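Local coordinates for hypothetical protein VC0802 (Vibrio cholerae, PDB 1ZVP), which is of unknown function, possibly a transport protein, and carries two ACT-type regions, a module that in its relatives often senses small ligands, at residues Ile42-Phe45 with Gly50-Leu53; Val25-Asn30 with Glu58-Ala63; His98-Asn103 with Lys117-Gln122; Ser72-Thr77 with Gln125-Phe130. All coordinates share one frame; numbering follows the deposited sequence.

From the N terminus, Val-25-Asn-30 comes first and meets Glu-58-Ala-63, so interaction 2 closes a loop across the first ACT region. Nested within that loop, interaction 1 is a hairpin pairing; strand 50-56 lies between strands 24-29 and 43-47, and backbone bonds from Leu-51 and Leu-53 to Val-29 and Cys-27 join the two contacts. The second ACT region follows in series. Interaction 4 opens it at Ser-72-Thr-77 and closes on the end of helix 120-127, enclosing interaction 3, which packs the start of that helix against the loop after helix 87-96. The regions meet where Ile-42 touches Leu-73 and Phe-26 touches Asn-103.

Interaction 1: Ile42-Phe45 with Gly50-Leu53; sequences IATF and GLTL
This is an antiparallel beta-hairpin pairing, in which strand 43-47 lies along strand 50-56 on the outer side, within this chain, of the three-stranded sheet of the first ACT region. Phe-45 and Thr-52 form its hydrogen-bonded pair: Phe-45 N donates to Thr-52 O at 2.9 Å, and Thr-52 N returns a short bond to Phe-45 O at 2.6 Å. A CA-H...O contact adds to them, Thr-44 CA lying 3.4 Å from Thr-52 O.

Thr-44 and Leu-53 make the next, non-hydrogen-bonded pair. Their side chains run alongside each other on the same sheet face, with Thr-44 OG1 3.9 Å from Leu-53 CD2. The methyl of Thr-44 lies anti to the backbone N (OG1 chi1 -88°), which brings CG2 across to within 3.9 Å of Leu-51 CD1. On the face of Phe-45 and Thr-52, the two side chains meet at their CB atoms before the phenyl ring leads away to stack on His-112 of the second subunit. At Ile-42 and Ala-43, both facing Val-54, the ladder contains a classic beta bulge.

Ala-43 to Phe-45 also pair with an antiparallel strand of the second subunit, extending the sheet across the dimer interface. Backbone bonds fix the register of the hairpin, while the buried hydroxyl of Thr-52 is satisfied across the interface by Tyr-108 N of the second subunit.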
# COMPACT_ATOMS: atom_id res chain seq x y z
N ILE D 42 1.94 11.30 7.88
CA ILE D 42 1.67 9.98 8.42
C ILE D 42 2.37 8.93 7.56
O ILE D 42 2.76 7.87 8.05
CB ILE D 42 0.16 9.69 8.57
CG1 ILE D 42 -0.08 8.46 9.43
CG2 ILE D 42 -0.53 9.59 7.20
CD1 ILE D 42 -1.53 8.15 9.70
N ALA D 43 2.54 9.25 6.28
CA ALA D 43 3.20 8.36 5.34
C ALA D 43 4.07 9.13 4.35
O ALA D 43 3.86 10.31 4.11
CB ALA D 43 2.18 7.51 4.59
N THR D 44 5.04 8.42 3.79
CA THR D 44 6.03 8.99 2.87
C THR D 44 6.35 7.96 1.79
O THR D 44 6.48 6.78 2.09
CB THR D 44 7.30 9.35 3.64
OG1 THR D 44 7.17 10.68 4.13
CG2 THR D 44 8.54 9.25 2.79
N PHE D 45 6.44 8.38 0.53
CA PHE D 45 7.03 7.51 -0.47
C PHE D 45 7.89 8.30 -1.44
O PHE D 45 7.43 9.26 -2.06
CB PHE D 45 6.00 6.66 -1.23
CG PHE D 45 6.60 5.42 -1.87
CD1 PHE D 45 6.45 4.18 -1.28
CD2 PHE D 45 7.37 5.52 -3.03
CE1 PHE D 45 7.03 3.05 -1.85
CE2 PHE D 45 7.96 4.40 -3.60
CZ PHE D 45 7.79 3.16 -3.01
N GLY D 50 9.08 12.17 -7.66
CA GLY D 50 9.03 13.06 -6.49
C GLY D 50 8.52 12.40 -5.22
O GLY D 50 8.07 11.26 -5.23
N LEU D 51 8.59 13.14 -4.11
CA LEU D 51 8.21 12.64 -2.79
C LEU D 51 6.71 12.69 -2.60
O LEU D 51 6.11 13.76 -2.70
CB LEU D 51 8.90 13.46 -1.70
CG LEU D 51 8.80 13.06 -0.24
CD1 LEU D 51 9.63 11.82 0.06
CD2 LEU D 51 9.29 14.22 0.59
N THR D 52 6.10 11.53 -2.34
CA THR D 52 4.69 11.46 -1.93
C THR D 52 4.61 11.72 -0.43
O THR D 52 5.34 11.11 0.35
CB THR D 52 4.04 10.08 -2.26
OG1 THR D 52 4.11 9.81 -3.66
CG2 THR D 52 2.57 10.03 -1.81
N LEU D 53 3.73 12.64 -0.04
CA LEU D 53 3.42 12.84 1.37
C LEU D 53 1.96 12.56 1.59
O LEU D 53 1.13 12.98 0.79
CB LEU D 53 3.73 14.28 1.82
CG LEU D 53 5.15 14.86 1.68
CD1 LEU D 53 5.15 16.36 2.00
CD2 LEU D 53 6.17 14.11 2.55

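Interaction 2: Val25-Asn30 with Glu58-Ala63; sequences VFCTVN and EKAQQA
Val-25 and Cys-27 rest on Ala-60 in a purely apolar contact, small and buried, between strand 24-29 and the short helix 57-61. The closer approach is Val-25 CG2 to Ala-60 CB, 3.6 Å, one methyl set against another. CG2 occupies the crowded position between the backbone N and the carbonyl carbon of Val-25, and from there it meets the alanine directly. Cys-27, two residues on and on the same side of the strand, presents its sulfur more loosely, with SG 4.3 Å from Ala-60 CB. A single methyl thus faces two neighbouring side chains of the strand, and the CB bonds of all three residues point toward the opposite segment.

The two segments share no polar bond; strand 24-29 spends its backbone groups on strand 50-56, and Ala-63 N reaches Ala-60 O at 3.2 Å where the chain leaves the helix.

Strand 24-29 is hydrogen-bonded to strand 50-56, which leads straight into helix 57-61. Leu-55 of that central strand touches both Cys-27 and Ala-60, so the helix covers one face of the sheet, while Phe-26 turns the other way, to Phe-71 and Phe-114 in edge-to-face contacts.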
# COMPACT_ATOMS: atom_id res chain seq x y z
N VAL D 25 -4.85 13.61 2.90
CA VAL D 25 -4.70 13.97 1.50
C VAL D 25 -3.38 13.42 0.98
O VAL D 25 -2.43 13.26 1.74
CB VAL D 25 -4.78 15.50 1.27
CG1 VAL D 25 -6.13 16.04 1.71
CG2 VAL D 25 -3.65 16.24 1.99
N PHE D 26 -3.33 13.12 -0.31
CA PHE D 26 -2.10 12.68 -0.96
C PHE D 26 -1.49 13.85 -1.72
O PHE D 26 -2.20 14.61 -2.36
CB PHE D 26 -2.37 11.52 -1.93
CG PHE D 26 -2.44 10.17 -1.27
CD1 PHE D 26 -1.49 9.19 -1.55
CD2 PHE D 26 -3.47 9.85 -0.37
CE1 PHE D 26 -1.56 7.94 -0.96
CE2 PHE D 26 -3.54 8.60 0.23
CZ PHE D 26 -2.59 7.64 -0.06
N CYS D 27 -0.17 13.98 -1.62
CA CYS D 27 0.55 15.07 -2.26
C CYS D 27 1.81 14.54 -2.86
O CYS D 27 2.39 13.58 -2.35
CB CYS D 27 0.96 16.14 -1.24
SG CYS D 27 -0.38 16.87 -0.32
N THR D 28 2.24 15.18 -3.93
CA THR D 28 3.57 14.98 -4.45
C THR D 28 4.30 16.32 -4.33
O THR D 28 3.73 17.38 -4.59
CB THR D 28 3.54 14.41 -5.89
OG1 THR D 28 4.83 13.89 -6.23
CG2 THR D 28 3.10 15.47 -6.91
N VAL D 29 5.55 16.27 -3.87
CA VAL D 29 6.34 17.48 -3.69
C VAL D 29 7.75 17.32 -4.26
O VAL D 29 8.15 16.23 -4.67
CB VAL D 29 6.41 17.93 -2.19
CG1 VAL D 29 5.06 18.42 -1.70
CG2 VAL D 29 6.94 16.82 -1.31
N ASN D 30 8.50 18.42 -4.30
CA ASN D 30 9.88 18.39 -4.76
C ASN D 30 10.91 18.49 -3.66
O ASN D 30 10.75 19.24 -2.70
CB ASN D 30 10.12 19.48 -5.79
CG ASN D 30 10.02 18.96 -7.19
OD1 ASN D 30 10.71 19.44 -8.10
ND2 ASN D 30 9.16 17.94 -7.40
N GLU D 58 -5.69 19.80 6.77
CA GLU D 58 -5.36 21.20 7.03
C GLU D 58 -3.90 21.48 7.38
O GLU D 58 -3.50 22.63 7.42
CB GLU D 58 -6.31 21.83 8.07
CG GLU D 58 -6.56 21.01 9.33
CD GLU D 58 -5.29 20.74 10.15
OE1 GLU D 58 -4.79 21.70 10.80
OE2 GLU D 58 -4.81 19.58 10.14
N LYS D 59 -3.11 20.44 7.63
CA LYS D 59 -1.65 20.56 7.71
C LYS D 59 -1.08 20.80 6.33
O LYS D 59 -0.10 21.52 6.17
CB LYS D 59 -1.02 19.30 8.31
CG LYS D 59 -0.31 19.46 9.65
CD LYS D 59 -1.28 19.62 10.81
CE LYS D 59 -0.86 18.81 12.03
NZ LYS D 59 -1.10 17.34 11.80
N ALA D 60 -1.70 20.18 5.33
CA ALA D 60 -1.28 20.32 3.94
C ALA D 60 -1.82 21.61 3.37
O ALA D 60 -1.14 22.29 2.60
CB ALA D 60 -1.77 19.14 3.11
N GLN D 61 -3.05 21.94 3.75
CA GLN D 61 -3.76 23.08 3.19
C GLN D 61 -3.06 24.41 3.53
O GLN D 61 -2.77 25.21 2.62
CB GLN D 61 -5.23 23.05 3.61
CG GLN D 61 -6.07 24.23 3.15
CD GLN D 61 -6.29 25.23 4.26
OE1 GLN D 61 -6.90 24.91 5.29
NE2 GLN D 61 -5.79 26.45 4.06
N GLN D 62 -2.74 24.63 4.80
CA GLN D 62 -1.97 25.82 5.16
C GLN D 62 -0.45 25.61 5.25
O GLN D 62 0.24 26.23 6.05
CB GLN D 62 -2.55 26.58 6.37
CG GLN D 62 -3.32 25.76 7.40
CD GLN D 62 -2.42 25.09 8.42
OE1 GLN D 62 -1.32 24.63 8.10
NE2 GLN D 62 -2.90 25.01 9.66
N ALA D 63 0.05 24.72 4.40
CA ALA D 63 1.45 24.68 4.04
C ALA D 63 1.49 25.06 2.57
O ALA D 63 2.55 25.04 1.94
CB ALA D 63 2.01 23.30 4.24

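Interaction 3: His98-Asn103 with Lys117-Gln122; sequences HGISAN and KEKAQQ
Ile-100 forms the packed part of this contact, reaching from the loop after helix 87-96 to the first turn of helix 120-127. Its CD1 lies over the backbone of Gln-122, 3.9 Å from C, and 4.0 Å from Gln-122 CB. With CG1 anti to the carbonyl carbon (chi1 -58°) and the chain extended beyond it (chi2 158°), the terminal methyl carries the approach to the helix. Ile-100 is buried, and its side chain also rests on Val-115 of strand 111-116 and Leu-95 of helix 87-96, which makes it a wedge between these elements.

The other side is looser. Lys-119, at the N-cap position, stretches its chain, extended beyond CG, past Ile-100, with CD 4.3 Å from Ile-100 CG1, and brings its ammonium to the loop backbone. NZ makes only a weak hydrogen bond to Gly-99 O, at 3.4 Å. A water bridges the same two parts, accepting from Lys-119 NZ at 3.1 Å and from Ser-101 N at 3.0 Å. The carbonyl that Lys-119 reaches belongs to the C-prime residue of a Schellman motif, in which Gly-99 takes a positive phi (72°) and Ile-100 N bonds back to Leu-95 O to end helix 87-96. On the exposed flank, Gln-122 bends away from the loop, and its NE2 makes a weak bond to Glu-118 O, 3.4 Å away.

The contact thus relies on an apolar anchor, and its polar rim is a long lysine bond supplemented by a bridging water; the ammonium would probably be favoured beside the C-terminal end of helix 87-96, where carbonyl oxygens gather.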
# COMPACT_ATOMS: atom_id res chain seq x y z
N HIS D 98 -18.08 -3.40 -3.37
CA HIS D 98 -18.98 -2.29 -3.02
C HIS D 98 -18.66 -0.99 -3.76
O HIS D 98 -19.19 0.06 -3.41
CB HIS D 98 -19.00 -2.09 -1.52
CG HIS D 98 -19.62 -3.24 -0.80
ND1 HIS D 98 -18.89 -4.34 -0.40
CD2 HIS D 98 -20.90 -3.49 -0.46
CE1 HIS D 98 -19.69 -5.21 0.19
NE2 HIS D 98 -20.92 -4.72 0.17
N GLY D 99 -17.81 -1.09 -4.78
CA GLY D 99 -17.46 0.03 -5.62
C GLY D 99 -16.58 1.05 -4.94
O GLY D 99 -16.67 2.24 -5.23
N ILE D 100 -15.72 0.58 -4.03
CA ILE D 100 -14.82 1.43 -3.25
C ILE D 100 -13.36 1.24 -3.67
O ILE D 100 -12.81 0.13 -3.59
CB ILE D 100 -14.98 1.18 -1.73
CG1 ILE D 100 -16.42 1.45 -1.31
CG2 ILE D 100 -14.01 2.06 -0.94
CD1 ILE D 100 -16.84 0.78 -0.04
N SER D 101 -12.73 2.31 -4.13
CA SER D 101 -11.31 2.27 -4.43
C SER D 101 -10.46 2.50 -3.18
O SER D 101 -10.76 3.35 -2.35
CB SER D 101 -10.93 3.23 -5.54
OG SER D 101 -10.77 2.51 -6.75
N ALA D 102 -9.40 1.71 -3.06
CA ALA D 102 -8.54 1.73 -1.90
C ALA D 102 -7.12 2.14 -2.26
O ALA D 102 -6.54 1.64 -3.23
CB ALA D 102 -8.53 0.35 -1.25
N ASN D 103 -6.57 3.06 -1.47
CA ASN D 103 -5.15 3.35 -1.49
C ASN D 103 -4.53 2.73 -0.27
O ASN D 103 -4.66 3.24 0.83
CB ASN D 103 -4.91 4.85 -1.53
CG ASN D 103 -5.73 5.52 -2.60
OD1 ASN D 103 -6.98 5.45 -2.57
ND2 ASN D 103 -5.06 6.13 -3.57
N LYS D 117 -13.38 9.95 1.79
CA LYS D 117 -13.99 10.27 3.06
C LYS D 117 -15.48 9.93 3.10
O LYS D 117 -15.98 9.41 4.11
CB LYS D 117 -13.76 11.74 3.42
CG LYS D 117 -14.15 12.06 4.85
CD LYS D 117 -14.36 13.53 5.08
CE LYS D 117 -14.89 13.75 6.48
NZ LYS D 117 -14.90 15.19 6.82
N GLU D 118 -16.18 10.20 1.99
CA GLU D 118 -17.63 9.95 1.89
C GLU D 118 -17.99 8.47 1.96
O GLU D 118 -19.11 8.12 2.33
CB GLU D 118 -18.23 10.60 0.63
CG GLU D 118 -18.66 12.07 0.83
CD GLU D 118 -20.03 12.42 0.19
OE1 GLU D 118 -20.08 12.74 -1.04
OE2 GLU D 118 -21.06 12.40 0.93
N LYS D 119 -17.03 7.62 1.62
CA LYS D 119 -17.23 6.18 1.58
C LYS D 119 -16.68 5.45 2.80
O LYS D 119 -16.61 4.22 2.81
CB LYS D 119 -16.65 5.63 0.28
CG LYS D 119 -17.57 5.85 -0.90
CD LYS D 119 -16.86 5.60 -2.20
CE LYS D 119 -17.84 5.66 -3.36
NZ LYS D 119 -17.12 5.56 -4.66
N ALA D 120 -16.33 6.20 3.84
CA ALA D 120 -15.71 5.64 5.05
C ALA D 120 -16.58 4.64 5.83
O ALA D 120 -16.09 3.59 6.26
CB ALA D 120 -15.24 6.76 5.96
N GLN D 121 -17.85 4.96 6.03
CA GLN D 121 -18.73 4.03 6.73
C GLN D 121 -19.02 2.78 5.89
O GLN D 121 -19.08 1.68 6.43
CB GLN D 121 -20.01 4.71 7.21
CG GLN D 121 -19.79 5.78 8.28
CD GLN D 121 -19.14 5.24 9.54
OE1 GLN D 121 -19.49 4.16 10.01
NE2 GLN D 121 -18.19 5.98 10.09
N GLN D 122 -19.16 2.95 4.57
CA GLN D 122 -19.39 1.81 3.67
C GLN D 122 -18.19 0.89 3.58
O GLN D 122 -18.36 -0.32 3.42
CB GLN D 122 -19.77 2.25 2.25
CG GLN D 122 -21.10 2.96 2.14
CD GLN D 122 -20.94 4.47 1.99
OE1 GLN D 122 -21.18 5.02 0.90
NE2 GLN D 122 -20.52 5.15 3.08
O HOH W 1 -14.08 4.96 -4.56

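Interaction 4: Ser72-Thr77 with Gln125-Phe130; sequences SLITLT and QALGEF
Ile-74 and Leu-127 meet through methyl groups alone; the shortest polar bond within either segment, Gly-128 N to Gln-125 O at 3.4 Å, is weak and lies at the end of helix 120-127. That last turn carries Leu-127, whose CB bond points toward the strand and whose CD1 does all the touching. It comes within 3.7 Å of Ile-74 CG2, the two side chains reaching toward each other tip to tip. The same methyl lies 4.0 Å from Leu-76 CD1, and here the side chains cross at about a right angle.

In Leu-127, CG is anti to the carbonyl carbon (chi1 -70°) and the chain extends beyond it (chi2 168°), so that CD1 is carried out to the two strand residues. Leu-76 starts off differently: its CB bond does not aim at the helix, yet CD1 closes on Leu-127. All three residues are buried.

Strand 71-76 lies between strands 17-19 and 111-116, bound to the second through Ile-74 with Ile-113 and Leu-76 with Asp-111. Helix 120-127 packs on one face of this sheet beside helix 87-96. Phe-91 of that helix touches both Leu-76 and Leu-127, and Pro-17 and Leu-95 also border Leu-127, completing an apolar layer between sheet and helices.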
# COMPACT_ATOMS: atom_id res chain seq x y z
N SER D 72 -10.30 9.03 4.33
CA SER D 72 -10.39 8.48 5.67
C SER D 72 -9.42 7.32 5.79
O SER D 72 -9.12 6.66 4.80
CB SER D 72 -11.80 8.01 5.95
OG SER D 72 -12.67 9.12 6.00
N LEU D 73 -8.93 7.08 6.99
CA LEU D 73 -7.96 6.02 7.22
C LEU D 73 -8.56 4.88 8.05
O LEU D 73 -9.10 5.09 9.13
CB LEU D 73 -6.69 6.57 7.87
CG LEU D 73 -5.73 5.55 8.48
CD1 LEU D 73 -5.08 4.68 7.41
CD2 LEU D 73 -4.69 6.26 9.29
N ILE D 74 -8.45 3.68 7.49
CA ILE D 74 -8.94 2.46 8.09
C ILE D 74 -7.75 1.52 8.28
O ILE D 74 -6.99 1.26 7.36
CB ILE D 74 -10.07 1.82 7.23
CG1 ILE D 74 -11.31 2.73 7.26
CG2 ILE D 74 -10.39 0.42 7.70
CD1 ILE D 74 -12.32 2.48 6.16
N THR D 75 -7.57 1.05 9.51
CA THR D 75 -6.57 0.03 9.78
C THR D 75 -7.26 -1.32 9.93
O THR D 75 -8.36 -1.42 10.46
CB THR D 75 -5.75 0.37 11.04
OG1 THR D 75 -5.05 1.59 10.82
CG2 THR D 75 -4.76 -0.74 11.36
N LEU D 76 -6.60 -2.36 9.43
CA LEU D 76 -7.08 -3.72 9.59
C LEU D 76 -6.39 -4.32 10.79
O LEU D 76 -5.17 -4.42 10.80
CB LEU D 76 -6.77 -4.53 8.34
CG LEU D 76 -7.73 -4.45 7.16
CD1 LEU D 76 -8.74 -3.30 7.21
CD2 LEU D 76 -6.91 -4.41 5.89
N THR D 77 -7.16 -4.68 11.82
CA THR D 77 -6.60 -5.26 13.04
C THR D 77 -6.41 -6.78 12.94
O THR D 77 -5.76 -7.38 13.80
CB THR D 77 -7.40 -4.90 14.32
OG1 THR D 77 -8.76 -5.32 14.18
CG2 THR D 77 -7.37 -3.42 14.56
N GLN D 125 -18.20 -1.29 6.65
CA GLN D 125 -19.19 -2.33 6.41
C GLN D 125 -18.66 -3.45 5.51
O GLN D 125 -18.75 -4.62 5.87
CB GLN D 125 -20.46 -1.73 5.81
CG GLN D 125 -21.36 -1.02 6.82
CD GLN D 125 -22.31 0.00 6.15
OE1 GLN D 125 -22.62 1.06 6.73
NE2 GLN D 125 -22.77 -0.31 4.93
N ALA D 126 -18.12 -3.09 4.34
CA ALA D 126 -17.50 -4.05 3.44
C ALA D 126 -16.40 -4.87 4.12
O ALA D 126 -16.40 -6.10 4.06
CB ALA D 126 -16.97 -3.34 2.22
N LEU D 127 -15.49 -4.18 4.80
CA LEU D 127 -14.32 -4.81 5.42
C LEU D 127 -14.64 -5.67 6.62
O LEU D 127 -13.89 -6.59 6.94
CB LEU D 127 -13.29 -3.75 5.81
CG LEU D 127 -12.57 -3.07 4.64
CD1 LEU D 127 -11.79 -1.84 5.11
CD2 LEU D 127 -11.69 -4.06 3.91
N GLY D 128 -15.76 -5.38 7.28
CA GLY D 128 -16.15 -6.08 8.50
C GLY D 128 -17.04 -7.29 8.29
O GLY D 128 -17.49 -7.90 9.26
N GLU D 129 -17.29 -7.64 7.03
CA GLU D 129 -18.16 -8.78 6.67
C GLU D 129 -17.50 -10.12 6.97
O GLU D 129 -16.33 -10.34 6.61
CB GLU D 129 -18.52 -8.74 5.18
CG GLU D 129 -19.58 -7.74 4.78
CD GLU D 129 -19.64 -7.52 3.27
OE1 GLU D 129 -18.76 -8.05 2.52
OE2 GLU D 129 -20.56 -6.80 2.83
N PHE D 130 -18.26 -11.02 7.61
CA PHE D 130 -17.81 -12.39 7.91
C PHE D 130 -18.89 -13.46 7.63
O PHE D 130 -20.09 -13.18 7.70
CB PHE D 130 -17.30 -12.50 9.36
CG PHE D 130 -18.36 -12.27 10.41
CD1 PHE D 130 -19.09 -13.34 10.92
CD2 PHE D 130 -18.61 -10.99 10.89
CE1 PHE D 130 -20.08 -13.14 11.88
CE2 PHE D 130 -19.60 -10.78 11.86
CZ PHE D 130 -20.34 -11.86 12.36